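Local coordinates for protein thiol-activated cytolysin (Desulfobulbus propionicus, PDB 6NAL) that probably inserts into target membranes and opens large oligomeric pores, as other toxins of the cholesterol-dependent cytolysin family do, at residues Val102-Phe112 and Gly124-Trp132; Arg204-Phe212 and Thr338-Ser346. All coordinates share one frame; numbering follows the deposited sequence.

Contact 1 of 2, residues Val102-Phe112 and Gly124-Trp132; sequences VDLPGATDISF and GINDILSKW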
loop_
_atom_site.group_PDB
_atom_site.type_symbol
_atom_site.label_atom_id
_atom_site.label_comp_id
_atom_site.label_asym_id
_atom_site.label_seq_id
_atom_site.Cartn_x
_atom_site.Cartn_y
_atom_site.Cartn_z
ATOM N N VAL A 102 -16.436 19.966 -44.436
ATOM C CA VAL A 102 -16.256 20.713 -43.205
ATOM C C VAL A 102 -17.445 20.417 -42.318
ATOM O O VAL A 102 -18.579 20.650 -42.721
ATOM C CB VAL A 102 -16.178 22.223 -43.456
ATOM C CG1 VAL A 102 -15.976 22.939 -42.172
ATOM C CG2 VAL A 102 -15.105 22.524 -44.462
ATOM N N ASP A 103 -17.190 19.963 -41.110
ATOM C CA ASP A 103 -18.253 19.666 -40.167
ATOM C C ASP A 103 -18.271 20.763 -39.117
ATOM O O ASP A 103 -17.427 20.766 -38.212
ATOM C CB ASP A 103 -18.056 18.313 -39.508
ATOM C CG ASP A 103 -18.987 18.128 -38.315
ATOM O OD1 ASP A 103 -20.176 18.548 -38.441
ATOM O OD2 ASP A 103 -18.527 17.603 -37.253
ATOM N N LEU A 104 -19.224 21.728 -39.259
ATOM C CA LEU A 104 -19.317 22.668 -38.159
ATOM C C LEU A 104 -20.551 22.387 -37.323
ATOM O O LEU A 104 -21.616 22.129 -37.876
ATOM C CB LEU A 104 -19.383 24.125 -38.576
ATOM C CG LEU A 104 -18.267 24.495 -39.514
ATOM C CD1 LEU A 104 -18.867 24.441 -40.912
ATOM C CD2 LEU A 104 -17.753 25.863 -39.222
ATOM N N PRO A 105 -20.437 22.547 -36.009
ATOM C CA PRO A 105 -21.533 22.189 -35.090
ATOM C C PRO A 105 -22.699 23.134 -35.246
ATOM O O PRO A 105 -22.526 24.345 -35.417
ATOM C CB PRO A 105 -20.906 22.317 -33.692
ATOM C CG PRO A 105 -19.429 22.744 -33.933
ATOM C CD PRO A 105 -19.383 23.314 -35.348
ATOM N N GLY A 106 -23.887 22.554 -35.226
ATOM C CA GLY A 106 -25.095 23.300 -35.490
ATOM C C GLY A 106 -25.346 23.619 -36.941
ATOM O O GLY A 106 -26.407 24.167 -37.254
ATOM N N ALA A 107 -24.403 23.319 -37.824
ATOM C CA ALA A 107 -24.550 23.554 -39.250
ATOM C C ALA A 107 -24.680 22.226 -39.976
ATOM O O ALA A 107 -24.263 21.179 -39.475
ATOM C CB ALA A 107 -23.351 24.330 -39.805
ATOM N N THR A 108 -25.285 22.273 -41.162
ATOM C CA THR A 108 -25.297 21.112 -42.044
ATOM C C THR A 108 -23.961 21.034 -42.793
ATOM O O THR A 108 -23.442 22.044 -43.276
ATOM C CB THR A 108 -26.474 21.173 -43.039
ATOM O OG1 THR A 108 -26.089 21.891 -44.226
ATOM C CG2 THR A 108 -27.715 21.830 -42.415
ATOM N N ASP A 109 -23.410 19.826 -42.894
ATOM C CA ASP A 109 -22.064 19.648 -43.443
ATOM C C ASP A 109 -21.988 20.129 -44.891
ATOM O O ASP A 109 -22.699 19.613 -45.763
ATOM C CB ASP A 109 -21.653 18.171 -43.369
ATOM C CG ASP A 109 -21.276 17.718 -41.957
ATOM O OD1 ASP A 109 -21.724 18.353 -40.956
ATOM O OD2 ASP A 109 -20.539 16.702 -41.868
ATOM N N ILE A 110 -21.101 21.097 -45.142
ATOM C CA ILE A 110 -20.866 21.646 -46.477
ATOM C C ILE A 110 -19.616 20.970 -47.031
ATOM O O ILE A 110 -18.601 20.856 -46.326
ATOM C CB ILE A 110 -20.695 23.182 -46.438
ATOM C CG1 ILE A 110 -21.992 23.892 -46.021
ATOM C CG2 ILE A 110 -20.260 23.690 -47.790
ATOM C CD1 ILE A 110 -21.887 25.395 -45.846
ATOM N N SER A 111 -19.675 20.519 -48.280
ATOM C CA SER A 111 -18.497 19.949 -48.907
ATOM C C SER A 111 -18.135 20.654 -50.223
ATOM O O SER A 111 -18.869 21.471 -50.786
ATOM C CB SER A 111 -18.651 18.417 -49.092
ATOM O OG SER A 111 -19.662 18.027 -49.996
ATOM N N PHE A 112 -16.925 20.376 -50.666
ATOM C CA PHE A 112 -16.364 20.999 -51.840
ATOM C C PHE A 112 -15.342 20.019 -52.384
ATOM O O PHE A 112 -14.790 19.195 -51.647
ATOM C CB PHE A 112 -15.800 22.380 -51.513
ATOM C CG PHE A 112 -14.591 22.359 -50.702
ATOM C CD1 PHE A 112 -14.666 22.556 -49.341
ATOM C CD2 PHE A 112 -13.364 22.163 -51.289
ATOM C CE1 PHE A 112 -13.535 22.545 -48.563
ATOM C CE2 PHE A 112 -12.204 22.142 -50.517
ATOM C CZ PHE A 112 -12.288 22.333 -49.158
ATOM N N GLY A 124 -10.584 26.515 -49.445
ATOM C CA GLY A 124 -11.929 25.971 -49.324
ATOM C C GLY A 124 -12.463 25.969 -47.904
ATOM O O GLY A 124 -13.649 26.265 -47.674
ATOM N N ILE A 125 -11.607 25.602 -46.933
ATOM C CA ILE A 125 -12.027 25.594 -45.534
ATOM C C ILE A 125 -12.357 27.004 -45.085
ATOM O O ILE A 125 -13.392 27.256 -44.454
ATOM C CB ILE A 125 -10.930 24.973 -44.652
ATOM C CG1 ILE A 125 -10.831 23.485 -44.938
ATOM C CG2 ILE A 125 -11.210 25.183 -43.162
ATOM C CD1 ILE A 125 -9.621 22.766 -44.281
ATOM N N ASN A 126 -11.484 27.951 -45.427
ATOM C CA ASN A 126 -11.668 29.316 -44.972
ATOM C C ASN A 126 -12.841 29.995 -45.656
ATOM O O ASN A 126 -13.397 30.946 -45.098
ATOM C CB ASN A 126 -10.400 30.113 -45.195
ATOM C CG ASN A 126 -9.394 29.868 -44.123
ATOM O OD1 ASN A 126 -9.730 29.628 -42.944
ATOM N ND2 ASN A 126 -8.147 29.935 -44.506
ATOM N N ASP A 127 -13.230 29.522 -46.840
ATOM C CA ASP A 127 -14.431 30.038 -47.477
ATOM C C ASP A 127 -15.676 29.592 -46.719
ATOM O O ASP A 127 -16.449 30.422 -46.235
ATOM C CB ASP A 127 -14.480 29.589 -48.928
ATOM C CG ASP A 127 -15.647 30.196 -49.670
ATOM O OD1 ASP A 127 -16.239 29.484 -50.511
ATOM O OD2 ASP A 127 -15.989 31.373 -49.385
ATOM N N ILE A 128 -15.868 28.278 -46.574
ATOM C CA ILE A 128 -16.975 27.755 -45.772
ATOM C C ILE A 128 -17.014 28.403 -44.388
ATOM O O ILE A 128 -18.089 28.652 -43.829
ATOM C CB ILE A 128 -16.864 26.225 -45.672
ATOM C CG1 ILE A 128 -16.980 25.662 -47.081
ATOM C CG2 ILE A 128 -17.916 25.661 -44.726
ATOM C CD1 ILE A 128 -16.780 24.192 -47.151
ATOM N N LEU A 129 -15.846 28.631 -43.785
ATOM C CA LEU A 129 -15.809 29.314 -42.498
ATOM C C LEU A 129 -16.352 30.735 -42.615
ATOM O O LEU A 129 -17.078 31.210 -41.729
ATOM C CB LEU A 129 -14.383 29.348 -41.967
ATOM C CG LEU A 129 -13.925 28.202 -41.061
ATOM C CD1 LEU A 129 -12.485 28.470 -40.693
ATOM C CD2 LEU A 129 -14.793 28.141 -39.871
ATOM N N SER A 130 -15.971 31.441 -43.686
ATOM C CA SER A 130 -16.458 32.797 -43.912
ATOM C C SER A 130 -17.975 32.819 -43.991
ATOM O O SER A 130 -18.625 33.618 -43.321
ATOM C CB SER A 130 -15.825 33.363 -45.179
ATOM O OG SER A 130 -14.450 33.612 -44.941
ATOM N N LYS A 131 -18.561 31.907 -44.762
ATOM C CA LYS A 131 -20.003 31.924 -44.912
ATOM C C LYS A 131 -20.675 31.585 -43.603
ATOM O O LYS A 131 -21.809 32.001 -43.368
ATOM C CB LYS A 131 -20.445 30.966 -46.024
ATOM C CG LYS A 131 -19.776 31.172 -47.429
ATOM C CD LYS A 131 -19.396 32.629 -47.744
ATOM C CE LYS A 131 -18.394 32.759 -48.921
ATOM N NZ LYS A 131 -18.584 31.693 -49.942
ATOM N N TRP A 132 -19.995 30.858 -42.721
ATOM C CA TRP A 132 -20.675 30.514 -41.486
ATOM C C TRP A 132 -20.637 31.654 -40.491
ATOM O O TRP A 132 -21.636 31.897 -39.811
ATOM C CB TRP A 132 -20.100 29.276 -40.820
ATOM C CG TRP A 132 -21.014 28.783 -39.719
ATOM C CD1 TRP A 132 -22.317 28.318 -39.844
ATOM C CD2 TRP A 132 -20.706 28.727 -38.344
ATOM N NE1 TRP A 132 -22.808 27.957 -38.616
ATOM C CE2 TRP A 132 -21.835 28.194 -37.679
ATOM C CE3 TRP A 132 -19.577 29.059 -37.601
ATOM C CZ2 TRP A 132 -21.854 27.991 -36.307
ATOM C CZ3 TRP A 132 -19.598 28.855 -36.241
ATOM C CH2 TRP A 132 -20.732 28.338 -35.603
#
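Ile128 shows how one branched side chain can serve a whole hairpin: its two branches touch four residues of Val102-Phe112. The longer branch runs out extended, and CD1 of Ile128 meets CG2 of Val102 at 3.6 Å, tip to tip, while Ile110 slides past the opposite way, its CG2 within 3.6 Å of the same CD1. CD1 of Ile128 also reaches the edge of the Phe112 ring, lying 3.5 Å from CD1 of Phe112. CG2 of Ile128, the shorter branch, lies among CB of Val102, CB of Ile110 and CD1 of Leu104, each near 4.1 Å.

Strands 98-103 and 110-114 form an antiparallel beta hairpin, with a type II turn at Leu104-Ala107, and helix 118-133 follows after a short link and folds back over it, its segment 124-132 running roughly antiparallel to strand 110-112 (149° between directions). At the turn end, with CG anti to the backbone N (chi1 -168°), the Trp132 indole swings out from the last turn of the helix toward Leu104-Ala107; CE3 of Trp132 lies 4.0 Å from CD2 of Leu104, which also touches CD2 of Leu129, and NE1 of Trp132 lies 3.9 Å from CB of Ala107. At the other end, CA of Gly124 sits over a face of the Phe112 ring, 4.0 Å from its centroid, a CH-pi contact. Ala436 and Trp439 of the second subunit pack on Trp132 and Pro105, respectively.

Contact 2 of 2, residues Arg204-Phe212 and Thr338-Ser346; sequences RPAKPADIF and TVFLKDGVS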
loop_
_atom_site.group_PDB
_atom_site.type_symbol
_atom_site.label_atom_id
_atom_site.label_comp_id
_atom_site.label_asym_id
_atom_site.label_seq_id
_atom_site.Cartn_x
_atom_site.Cartn_y
_atom_site.Cartn_z
ATOM N N ARG A 204 -11.918 9.090 -49.196
ATOM C CA ARG A 204 -10.977 8.373 -50.030
ATOM C C ARG A 204 -11.731 7.781 -51.204
ATOM O O ARG A 204 -12.873 7.336 -51.035
ATOM C CB ARG A 204 -10.297 7.270 -49.249
ATOM C CG ARG A 204 -9.187 6.534 -49.991
ATOM C CD ARG A 204 -8.755 5.251 -49.177
ATOM N NE ARG A 204 -9.925 4.369 -49.058
ATOM C CZ ARG A 204 -10.073 3.183 -49.646
ATOM N NH1 ARG A 204 -9.101 2.664 -50.386
ATOM N NH2 ARG A 204 -11.196 2.496 -49.468
ATOM N N PRO A 205 -11.157 7.830 -52.405
ATOM C CA PRO A 205 -11.873 7.309 -53.568
ATOM C C PRO A 205 -12.032 5.808 -53.465
ATOM O O PRO A 205 -11.158 5.106 -52.941
ATOM C CB PRO A 205 -10.981 7.696 -54.755
ATOM C CG PRO A 205 -10.074 8.766 -54.235
ATOM C CD PRO A 205 -9.879 8.470 -52.772
ATOM N N ALA A 206 -13.186 5.330 -53.955
ATOM C CA ALA A 206 -13.501 3.907 -54.010
ATOM C C ALA A 206 -12.304 3.120 -54.517
ATOM O O ALA A 206 -11.679 2.391 -53.748
ATOM C CB ALA A 206 -14.713 3.656 -54.898
ATOM N N LYS A 207 -11.972 3.248 -55.793
ATOM C CA LYS A 207 -10.711 2.692 -56.280
ATOM C C LYS A 207 -9.588 3.679 -55.954
ATOM O O LYS A 207 -9.681 4.855 -56.326
ATOM C CB LYS A 207 -10.767 2.379 -57.786
ATOM C CG LYS A 207 -10.868 0.833 -58.087
ATOM C CD LYS A 207 -9.501 0.139 -58.349
ATOM C CE LYS A 207 -9.634 -1.376 -58.645
ATOM N NZ LYS A 207 -9.815 -2.239 -57.418
ATOM N N PRO A 208 -8.540 3.247 -55.264
ATOM C CA PRO A 208 -7.602 4.212 -54.670
ATOM C C PRO A 208 -6.861 5.052 -55.684
ATOM O O PRO A 208 -6.570 6.222 -55.406
ATOM C CB PRO A 208 -6.628 3.315 -53.887
ATOM C CG PRO A 208 -7.293 1.972 -53.799
ATOM C CD PRO A 208 -8.156 1.856 -55.008
ATOM N N ALA A 209 -6.516 4.473 -56.837
ATOM C CA ALA A 209 -5.727 5.189 -57.834
ATOM C C ALA A 209 -6.400 6.481 -58.271
ATOM O O ALA A 209 -5.716 7.421 -58.711
ATOM C CB ALA A 209 -5.478 4.296 -59.049
ATOM N N ASP A 210 -7.722 6.565 -58.136
ATOM C CA ASP A 210 -8.449 7.788 -58.507
ATOM C C ASP A 210 -7.962 9.052 -57.786
ATOM O O ASP A 210 -8.285 10.164 -58.220
ATOM C CB ASP A 210 -9.961 7.654 -58.232
ATOM C CG ASP A 210 -10.627 6.495 -59.002
ATOM O OD1 ASP A 210 -9.911 5.651 -59.613
ATOM O OD2 ASP A 210 -11.882 6.433 -58.984
ATOM N N ILE A 211 -7.232 8.922 -56.677
ATOM C CA ILE A 211 -6.639 10.089 -56.033
ATOM C C ILE A 211 -5.527 10.702 -56.869
ATOM O O ILE A 211 -5.216 11.893 -56.692
ATOM C CB ILE A 211 -6.103 9.716 -54.640
ATOM C CG1 ILE A 211 -5.658 10.945 -53.859
ATOM C CG2 ILE A 211 -4.906 8.731 -54.722
ATOM C CD1 ILE A 211 -6.749 11.594 -53.074
ATOM N N PHE A 212 -4.917 9.935 -57.771
ATOM C CA PHE A 212 -3.811 10.477 -58.543
ATOM C C PHE A 212 -4.280 11.080 -59.872
ATOM O O PHE A 212 -5.273 10.659 -60.470
ATOM C CB PHE A 212 -2.776 9.383 -58.761
ATOM C CG PHE A 212 -2.248 8.800 -57.476
ATOM C CD1 PHE A 212 -1.436 9.551 -56.650
ATOM C CD2 PHE A 212 -2.593 7.510 -57.088
ATOM C CE1 PHE A 212 -0.938 9.012 -55.458
ATOM C CE2 PHE A 212 -2.112 6.951 -55.899
ATOM C CZ PHE A 212 -1.264 7.695 -55.089
ATOM N N THR A 338 -5.197 9.177 -39.998
ATOM C CA THR A 338 -4.772 8.616 -41.267
ATOM C C THR A 338 -5.442 7.270 -41.453
ATOM O O THR A 338 -5.657 6.523 -40.496
ATOM C CB THR A 338 -3.246 8.377 -41.368
ATOM O OG1 THR A 338 -2.734 7.742 -40.180
ATOM C CG2 THR A 338 -2.555 9.666 -41.568
ATOM N N VAL A 339 -5.684 6.946 -42.700
ATOM C CA VAL A 339 -6.139 5.649 -43.154
ATOM C C VAL A 339 -5.156 5.178 -44.245
ATOM O O VAL A 339 -4.484 5.993 -44.887
ATOM C CB VAL A 339 -7.608 5.846 -43.590
ATOM C CG1 VAL A 339 -7.709 6.356 -45.038
ATOM C CG2 VAL A 339 -8.441 4.623 -43.292
ATOM N N PHE A 340 -4.971 3.859 -44.366
ATOM C CA PHE A 340 -4.143 3.315 -45.438
ATOM C C PHE A 340 -4.848 3.517 -46.782
ATOM O O PHE A 340 -6.063 3.326 -46.902
ATOM C CB PHE A 340 -3.835 1.834 -45.204
ATOM C CG PHE A 340 -2.843 1.605 -44.098
ATOM C CD1 PHE A 340 -1.479 1.799 -44.316
ATOM C CD2 PHE A 340 -3.275 1.203 -42.848
ATOM C CE1 PHE A 340 -0.544 1.601 -43.283
ATOM C CE2 PHE A 340 -2.369 1.007 -41.803
ATOM C CZ PHE A 340 -0.999 1.212 -42.004
ATOM N N LEU A 341 -4.088 3.923 -47.806
ATOM C CA LEU A 341 -4.746 4.287 -49.059
ATOM C C LEU A 341 -5.253 3.057 -49.791
ATOM O O LEU A 341 -6.340 3.090 -50.376
ATOM C CB LEU A 341 -3.797 5.090 -49.937
ATOM C CG LEU A 341 -4.314 5.455 -51.331
ATOM C CD1 LEU A 341 -5.619 6.256 -51.292
ATOM C CD2 LEU A 341 -3.223 6.200 -52.095
ATOM N N LYS A 342 -4.507 1.958 -49.720
ATOM C CA LYS A 342 -4.847 0.722 -50.431
ATOM C C LYS A 342 -6.305 0.267 -50.211
ATOM O O LYS A 342 -7.028 -0.040 -51.164
ATOM C CB LYS A 342 -3.928 -0.383 -49.963
ATOM C CG LYS A 342 -4.317 -1.849 -50.433
ATOM C CD LYS A 342 -3.522 -2.922 -49.670
ATOM C CE LYS A 342 -4.004 -4.334 -50.082
ATOM N NZ LYS A 342 -3.199 -5.472 -49.457
ATOM N N ASP A 343 -6.790 0.309 -48.972
ATOM C CA ASP A 343 -8.094 -0.290 -48.628
ATOM C C ASP A 343 -8.927 0.561 -47.681
ATOM O O ASP A 343 -10.120 0.287 -47.535
ATOM C CB ASP A 343 -7.903 -1.690 -48.002
ATOM C CG ASP A 343 -6.720 -1.764 -46.972
ATOM O OD1 ASP A 343 -6.276 -0.723 -46.407
ATOM O OD2 ASP A 343 -6.242 -2.914 -46.726
ATOM N N GLY A 344 -8.347 1.574 -47.034
ATOM C CA GLY A 344 -9.105 2.421 -46.132
ATOM C C GLY A 344 -9.126 1.970 -44.687
ATOM O O GLY A 344 -9.947 2.467 -43.908
ATOM N N VAL A 345 -8.246 1.058 -44.307
ATOM C CA VAL A 345 -8.093 0.639 -42.925
ATOM C C VAL A 345 -7.325 1.690 -42.125
ATOM O O VAL A 345 -6.324 2.252 -42.598
ATOM C CB VAL A 345 -7.380 -0.725 -42.880
ATOM C CG1 VAL A 345 -6.954 -1.089 -41.425
ATOM C CG2 VAL A 345 -8.279 -1.803 -43.454
ATOM N N SER A 346 -7.791 1.941 -40.892
ATOM C CA SER A 346 -7.187 2.929 -40.008
ATOM C C SER A 346 -5.728 2.616 -39.778
ATOM O O SER A 346 -5.340 1.454 -39.705
ATOM C CB SER A 346 -7.860 2.931 -38.637
ATOM O OG SER A 346 -9.223 2.669 -38.800
#
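Arg204 and Leu341 cross at an angle, and the arginine then threads on beside the loop 341-344. From CB, which points toward that loop, the chain continues anti to the backbone N, and CG of Arg204 passes CD1 of Leu341 at 3.8 Å. The next carbon, CD of Arg204, lies 3.5 Å from the carbonyl O of Leu341. A bend at chi3 (61°) then turns the flat head across the backbone: NE of Arg204 comes to 3.6 Å from CA of Gly344, and the N of Gly344 lies over a face of the Arg204 guanidinium, 3.5 Å from CZ.

The loop is the tight turn at the end of strand 332-340, where Phe340 N bonds to Val345 O and Gly344, with positive phi, closes back on Phe340 O. At the tip, NH1 of Arg204 donates to Leu341 O over 2.8 Å, a bent bond of 146° that approaches tilted 30° from the carbonyl plane. NH2 of Arg204 approaches Asp343 O at a poor angle for bonding. Pro208 flanks the same carbonyl, its CB 3.5 Å from Leu341 O, while the other methyl of Leu341, CD2, meets CZ of Phe212 at 3.9 Å and CG2 of Ile211. Pro208 also packs on Asn8 and Leu11 of helix 2-12.

How the contacts relate
Both contacts border one large, curled antiparallel sheet. Both segments of contact 1 precede those of contact 2 in the chain; the centres lie 24 Å apart, and about 11 Å separates the closest atoms. Strand 187-202 connects them: it pairs with strand 98-103 of contact 1, and the chain leaving its end runs into the 204-212 loop of contact 2. It also pairs with strand 232-250, which in turn pairs with strand 332-340. Contact 1 is local, laying a helix on the hairpin just before it, whereas contact 2 brings together segments 126 residues apart, joining distant parts of the chain at the sheet's border. Only contact 1 is touched by the second subunit.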